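Local coordinates for protein taurocyamine kinase (PDB 4WOD) that reversibly transfers phosphate between ATP and the guanidino compound taurocyamine, as a duplicated phosphagen kinase, at residues V118-R123 with T237-R242; K213-W218 with I225-M230. The protein carries 4 engineered substitutions. All coordinates share one frame; numbering follows the deposited sequence.

How the interactions relate
Following the chain from the N terminus, strand 117-126 comes first and waits more than a hundred residues for its partner in interaction 1, helix 236-251. Inside that long loop the chain lays down strands 162-166 and 206-210, then the hairpin of interaction 2, where 213-218 turns back onto 225-230 after only six residues. Interaction 2 is thus nested in interaction 1. Strand 225-232 runs next to strand 117-126 in the antiparallel sheet of the first catalytic domain and leads through a short turn into the helix. The contacts meet at S229, whose O probably accepts a bond from V122 N and whose OG probably bonds to V239 O.

Interaction 1 (V118-R123 with T237-R242). Engineered in segment 237-242: T237 (natural residue Ile).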
# COMPACT_ATOMS: atom_id res chain seq x y z
N VAL A 118 5.29 9.00 -22.99
CA VAL A 118 5.89 10.27 -23.41
C VAL A 118 7.36 10.11 -23.80
O VAL A 118 7.83 10.62 -24.82
CB VAL A 118 5.81 11.32 -22.28
CG1 VAL A 118 6.44 12.64 -22.72
CG2 VAL A 118 4.39 11.51 -21.82
N SER A 119 8.09 9.42 -22.93
CA SER A 119 9.52 9.24 -23.14
C SER A 119 10.02 8.00 -22.41
O SER A 119 9.34 7.46 -21.52
CB SER A 119 10.30 10.48 -22.66
OG SER A 119 10.07 10.67 -21.28
N THR A 120 11.20 7.57 -22.82
CA THR A 120 11.82 6.36 -22.32
C THR A 120 13.26 6.72 -22.01
O THR A 120 13.90 7.49 -22.74
CB THR A 120 11.77 5.22 -23.37
OG1 THR A 120 10.41 4.92 -23.68
CG2 THR A 120 12.47 3.96 -22.86
N ARG A 121 13.77 6.19 -20.92
CA ARG A 121 15.09 6.57 -20.45
C ARG A 121 15.73 5.37 -19.76
O ARG A 121 15.05 4.62 -19.07
CB ARG A 121 14.94 7.78 -19.51
CG ARG A 121 16.05 8.01 -18.50
CD ARG A 121 15.77 9.29 -17.67
NE ARG A 121 16.77 9.55 -16.63
CZ ARG A 121 16.94 8.80 -15.53
NH1 ARG A 121 16.17 7.75 -15.30
NH2 ARG A 121 17.88 9.13 -14.64
N VAL A 122 17.03 5.14 -19.98
CA VAL A 122 17.76 4.15 -19.19
C VAL A 122 19.04 4.78 -18.61
O VAL A 122 19.80 5.48 -19.30
CB VAL A 122 18.12 2.87 -20.01
CG1 VAL A 122 18.70 1.80 -19.10
CG2 VAL A 122 16.89 2.33 -20.72
N ARG A 123 19.25 4.54 -17.32
CA ARG A 123 20.33 5.15 -16.57
C ARG A 123 21.20 4.09 -15.91
O ARG A 123 20.68 3.08 -15.43
CB ARG A 123 19.76 6.10 -15.50
CG ARG A 123 20.79 6.69 -14.54
CD ARG A 123 20.26 6.74 -13.11
NE ARG A 123 20.51 5.49 -12.40
CZ ARG A 123 19.84 5.09 -11.33
NH1 ARG A 123 18.85 5.83 -10.84
NH2 ARG A 123 20.14 3.93 -10.75
N THR A 237 14.25 -0.36 -27.00
CA THR A 237 15.33 -1.09 -27.66
C THR A 237 16.54 -0.22 -28.02
O THR A 237 17.68 -0.55 -27.67
CB THR A 237 14.81 -1.78 -28.94
OG1 THR A 237 13.88 -2.81 -28.57
CG2 THR A 237 15.98 -2.39 -29.72
N ALA A 238 16.28 0.88 -28.73
CA ALA A 238 17.32 1.83 -29.14
C ALA A 238 17.97 2.52 -27.93
O ALA A 238 19.19 2.63 -27.85
CB ALA A 238 16.73 2.86 -30.09
N VAL A 239 17.15 2.97 -26.99
CA VAL A 239 17.65 3.66 -25.79
C VAL A 239 18.64 2.76 -25.05
O VAL A 239 19.73 3.19 -24.66
CB VAL A 239 16.50 4.05 -24.84
CG1 VAL A 239 17.04 4.66 -23.54
CG2 VAL A 239 15.57 5.01 -25.53
N TYR A 240 18.24 1.50 -24.87
CA TYR A 240 19.02 0.54 -24.10
C TYR A 240 20.29 0.14 -24.83
O TYR A 240 21.35 0.07 -24.22
CB TYR A 240 18.18 -0.70 -23.80
CG TYR A 240 18.91 -1.84 -23.10
CD1 TYR A 240 19.15 -1.81 -21.74
CD2 TYR A 240 19.31 -2.96 -23.82
CE1 TYR A 240 19.77 -2.87 -21.10
CE2 TYR A 240 19.95 -4.01 -23.20
CZ TYR A 240 20.19 -3.97 -21.84
OH TYR A 240 20.82 -5.03 -21.23
N LYS A 241 20.18 -0.14 -26.13
CA LYS A 241 21.35 -0.44 -26.94
C LYS A 241 22.34 0.71 -26.94
O LYS A 241 23.54 0.48 -26.83
CB LYS A 241 20.94 -0.76 -28.38
CG LYS A 241 20.52 -2.20 -28.59
CD LYS A 241 20.17 -2.48 -30.06
CE LYS A 241 19.39 -3.79 -30.17
NZ LYS A 241 19.26 -4.33 -31.58
N ARG A 242 21.83 1.93 -27.08
CA ARG A 242 22.69 3.11 -27.10
C ARG A 242 23.47 3.23 -25.80
O ARG A 242 24.67 3.49 -25.80
CB ARG A 242 21.87 4.39 -27.34
CG ARG A 242 22.69 5.65 -27.45
CD ARG A 242 21.76 6.85 -27.55
NE ARG A 242 20.67 6.48 -28.43
CZ ARG A 242 19.38 6.71 -28.19
NH1 ARG A 242 18.99 7.36 -27.12
NH2 ARG A 242 18.49 6.28 -29.07
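V122 and V239 meet where strand 119-123 and helix 237-242 run nearly parallel, their axes 22° apart and 7.9 Å from each other at the closest. The nearest CA pairs are R121 with V239 and V122 with Y240, the latter 6.2 Å apart. T120 and V122 both point from the strand toward the helix, while R121 between them turns away.

V239 contributes more than any other residue, with its two methyls divided between V122 and T120. CG1, anti to its own backbone N (chi1 175°), comes within 3.6 Å of V122 N and also touches the CG2 methyl of V122, 3.7 Å from V239 CG1. V239 CG2 leans the other way, toward T120, whose O lies 4.1 Å from it. The other methyl of V122, CG1, comes to the edge of the Y240 ring, near the ring plane, with V122 CG1 4.5 Å from Y240 CD1. The contact is apolar; T120 OG1 is hydrogen-bonded to G233 O and Y240 OH to F99 O.

This is a helix laid against one face of the catalytic-domain sheet. L236 and L243 of the same helix also pack on V122, and V239 touches Q231 on strand 225-232. R121 belongs to the predicted ATP site and comes close to R277 of strand 277-283, the neighbour of strand 117-126 in the sheet.

Interaction 2 (K213-W218 with I225-M230); sequences KNFLVW and IRVISM
F215 and V227 make the closest contact between side chains in this antiparallel pair: ring atom CE1 of F215 lies 3.4 Å from V227 CG1, the methyl approaching the ring obliquely. On the same face V217 lies side by side with both I225 and V227, and V217 CG1 meets I225 CG2 at 3.7 Å. Helix 236-251 closes over this side through A246 on F215 and L243 on V227, while Y160 meets the F215 ring edge-to-face.

Two backbone bonds join L216 with I228 and two join W218 with R226; L216 N is 2.8 Å from I228 O, and W218 N 2.9 Å from R226 O. Strands 215-219 and 225-232, so paired, form a beta hairpin within the phosphagen kinase catalytic sheet, flanked by strands 206-210 and 117-126.

The opposite face, built from L216, I228, W218 and R226, is broadly packed. L216 and I228 lie side by side, with 4.1 Å between L216 CD2 and I228 CD1; W218 and R226 meet at their CB atoms, and R226 CD comes obliquely to the indole. R226 is predicted to bind ATP; its NH1 forms a salt bridge with D223, and its side chain touches the bound arginine.

The loose, solvent side is the K213-N214 end, where the strand pairing runs out. M230 N still bonds to N214 O, but from 47° above the carbonyl plane, and that oxygen also accepts a bond from R242 NH1. The M230 chain, bent at chi2 (-76°), brings SD beside the N214 carbonyl; its CE reaches L216 CB at 3.7 Å, whereas the exposed K213 leads its amino end away from the partner strand.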
# COMPACT_ATOMS: atom_id res chain seq x y z
N LYS A 213 21.53 14.69 -28.75
CA LYS A 213 20.88 14.98 -27.47
C LYS A 213 20.04 13.81 -26.93
O LYS A 213 19.00 14.03 -26.30
CB LYS A 213 20.02 16.23 -27.58
CG LYS A 213 20.78 17.46 -28.10
CD LYS A 213 20.10 18.77 -27.73
CE LYS A 213 20.90 19.95 -28.28
NZ LYS A 213 20.46 21.28 -27.73
N ASN A 214 20.49 12.59 -27.17
CA ASN A 214 19.84 11.40 -26.65
C ASN A 214 20.80 10.57 -25.76
O ASN A 214 20.50 9.42 -25.41
CB ASN A 214 19.29 10.54 -27.79
CG ASN A 214 20.37 10.08 -28.75
OD1 ASN A 214 21.56 10.17 -28.44
ND2 ASN A 214 19.96 9.57 -29.91
N PHE A 215 21.94 11.17 -25.43
CA PHE A 215 23.00 10.56 -24.62
C PHE A 215 23.59 11.63 -23.75
O PHE A 215 24.02 12.67 -24.24
CB PHE A 215 24.07 9.92 -25.50
CG PHE A 215 25.20 9.27 -24.72
CD1 PHE A 215 25.04 8.01 -24.16
CD2 PHE A 215 26.43 9.91 -24.58
CE1 PHE A 215 26.08 7.40 -23.45
CE2 PHE A 215 27.48 9.31 -23.87
CZ PHE A 215 27.30 8.05 -23.31
N LEU A 216 23.62 11.40 -22.45
CA LEU A 216 23.96 12.45 -21.49
C LEU A 216 24.82 11.87 -20.37
O LEU A 216 24.52 10.77 -19.86
CB LEU A 216 22.68 13.07 -20.93
CG LEU A 216 22.79 13.96 -19.69
CD1 LEU A 216 23.36 15.33 -20.05
CD2 LEU A 216 21.45 14.11 -18.99
N VAL A 217 25.91 12.55 -20.00
CA VAL A 217 26.77 12.04 -18.92
C VAL A 217 27.04 13.07 -17.83
O VAL A 217 27.46 14.18 -18.12
CB VAL A 217 28.14 11.54 -19.45
CG1 VAL A 217 28.96 11.00 -18.30
CG2 VAL A 217 27.96 10.45 -20.50
N TRP A 218 26.81 12.67 -16.58
CA TRP A 218 27.12 13.51 -15.42
C TRP A 218 28.42 13.03 -14.78
O TRP A 218 28.58 11.84 -14.43
CB TRP A 218 25.98 13.46 -14.39
CG TRP A 218 24.76 14.22 -14.81
CD1 TRP A 218 24.61 14.98 -15.94
CD2 TRP A 218 23.51 14.30 -14.10
NE1 TRP A 218 23.35 15.53 -15.97
CE2 TRP A 218 22.66 15.13 -14.86
CE3 TRP A 218 23.03 13.76 -12.91
CZ2 TRP A 218 21.35 15.43 -14.46
CZ3 TRP A 218 21.73 14.06 -12.50
CH2 TRP A 218 20.91 14.89 -13.28
N ILE A 225 30.52 8.61 -12.39
CA ILE A 225 29.86 8.72 -13.68
C ILE A 225 28.41 8.28 -13.57
O ILE A 225 28.11 7.25 -12.97
CB ILE A 225 30.54 7.83 -14.75
CG1 ILE A 225 32.06 7.83 -14.57
CG2 ILE A 225 30.12 8.28 -16.12
CD1 ILE A 225 32.80 6.79 -15.41
N ARG A 226 27.51 9.08 -14.13
CA ARG A 226 26.14 8.66 -14.34
C ARG A 226 25.86 8.80 -15.82
O ARG A 226 26.02 9.89 -16.39
CB ARG A 226 25.13 9.46 -13.49
CG ARG A 226 23.76 8.79 -13.51
CD ARG A 226 22.76 9.32 -12.47
NE ARG A 226 23.17 9.27 -11.06
CZ ARG A 226 23.66 8.21 -10.40
NH1 ARG A 226 23.95 8.34 -9.12
NH2 ARG A 226 23.88 7.04 -10.99
N VAL A 227 25.49 7.70 -16.45
CA VAL A 227 25.21 7.67 -17.89
C VAL A 227 23.73 7.45 -18.14
O VAL A 227 23.10 6.53 -17.57
CB VAL A 227 26.04 6.59 -18.59
CG1 VAL A 227 26.01 6.79 -20.10
CG2 VAL A 227 27.48 6.62 -18.08
N ILE A 228 23.17 8.29 -19.00
CA ILE A 228 21.74 8.34 -19.28
C ILE A 228 21.48 8.40 -20.78
O ILE A 228 22.01 9.28 -21.47
CB ILE A 228 21.10 9.57 -18.61
CG1 ILE A 228 21.47 9.59 -17.12
CG2 ILE A 228 19.59 9.61 -18.86
CD1 ILE A 228 21.32 10.93 -16.47
N SER A 229 20.73 7.42 -21.29
CA SER A 229 20.20 7.43 -22.65
C SER A 229 18.70 7.76 -22.60
O SER A 229 18.00 7.27 -21.73
CB SER A 229 20.45 6.07 -23.32
OG SER A 229 19.96 6.04 -24.65
N MET A 230 18.20 8.56 -23.52
CA MET A 230 16.83 8.98 -23.47
C MET A 230 16.29 9.48 -24.80
O MET A 230 17.01 9.90 -25.61
CB MET A 230 16.67 10.06 -22.44
CG MET A 230 17.29 11.37 -22.81
SD MET A 230 19.05 11.43 -22.64
CE MET A 230 19.39 13.16 -22.51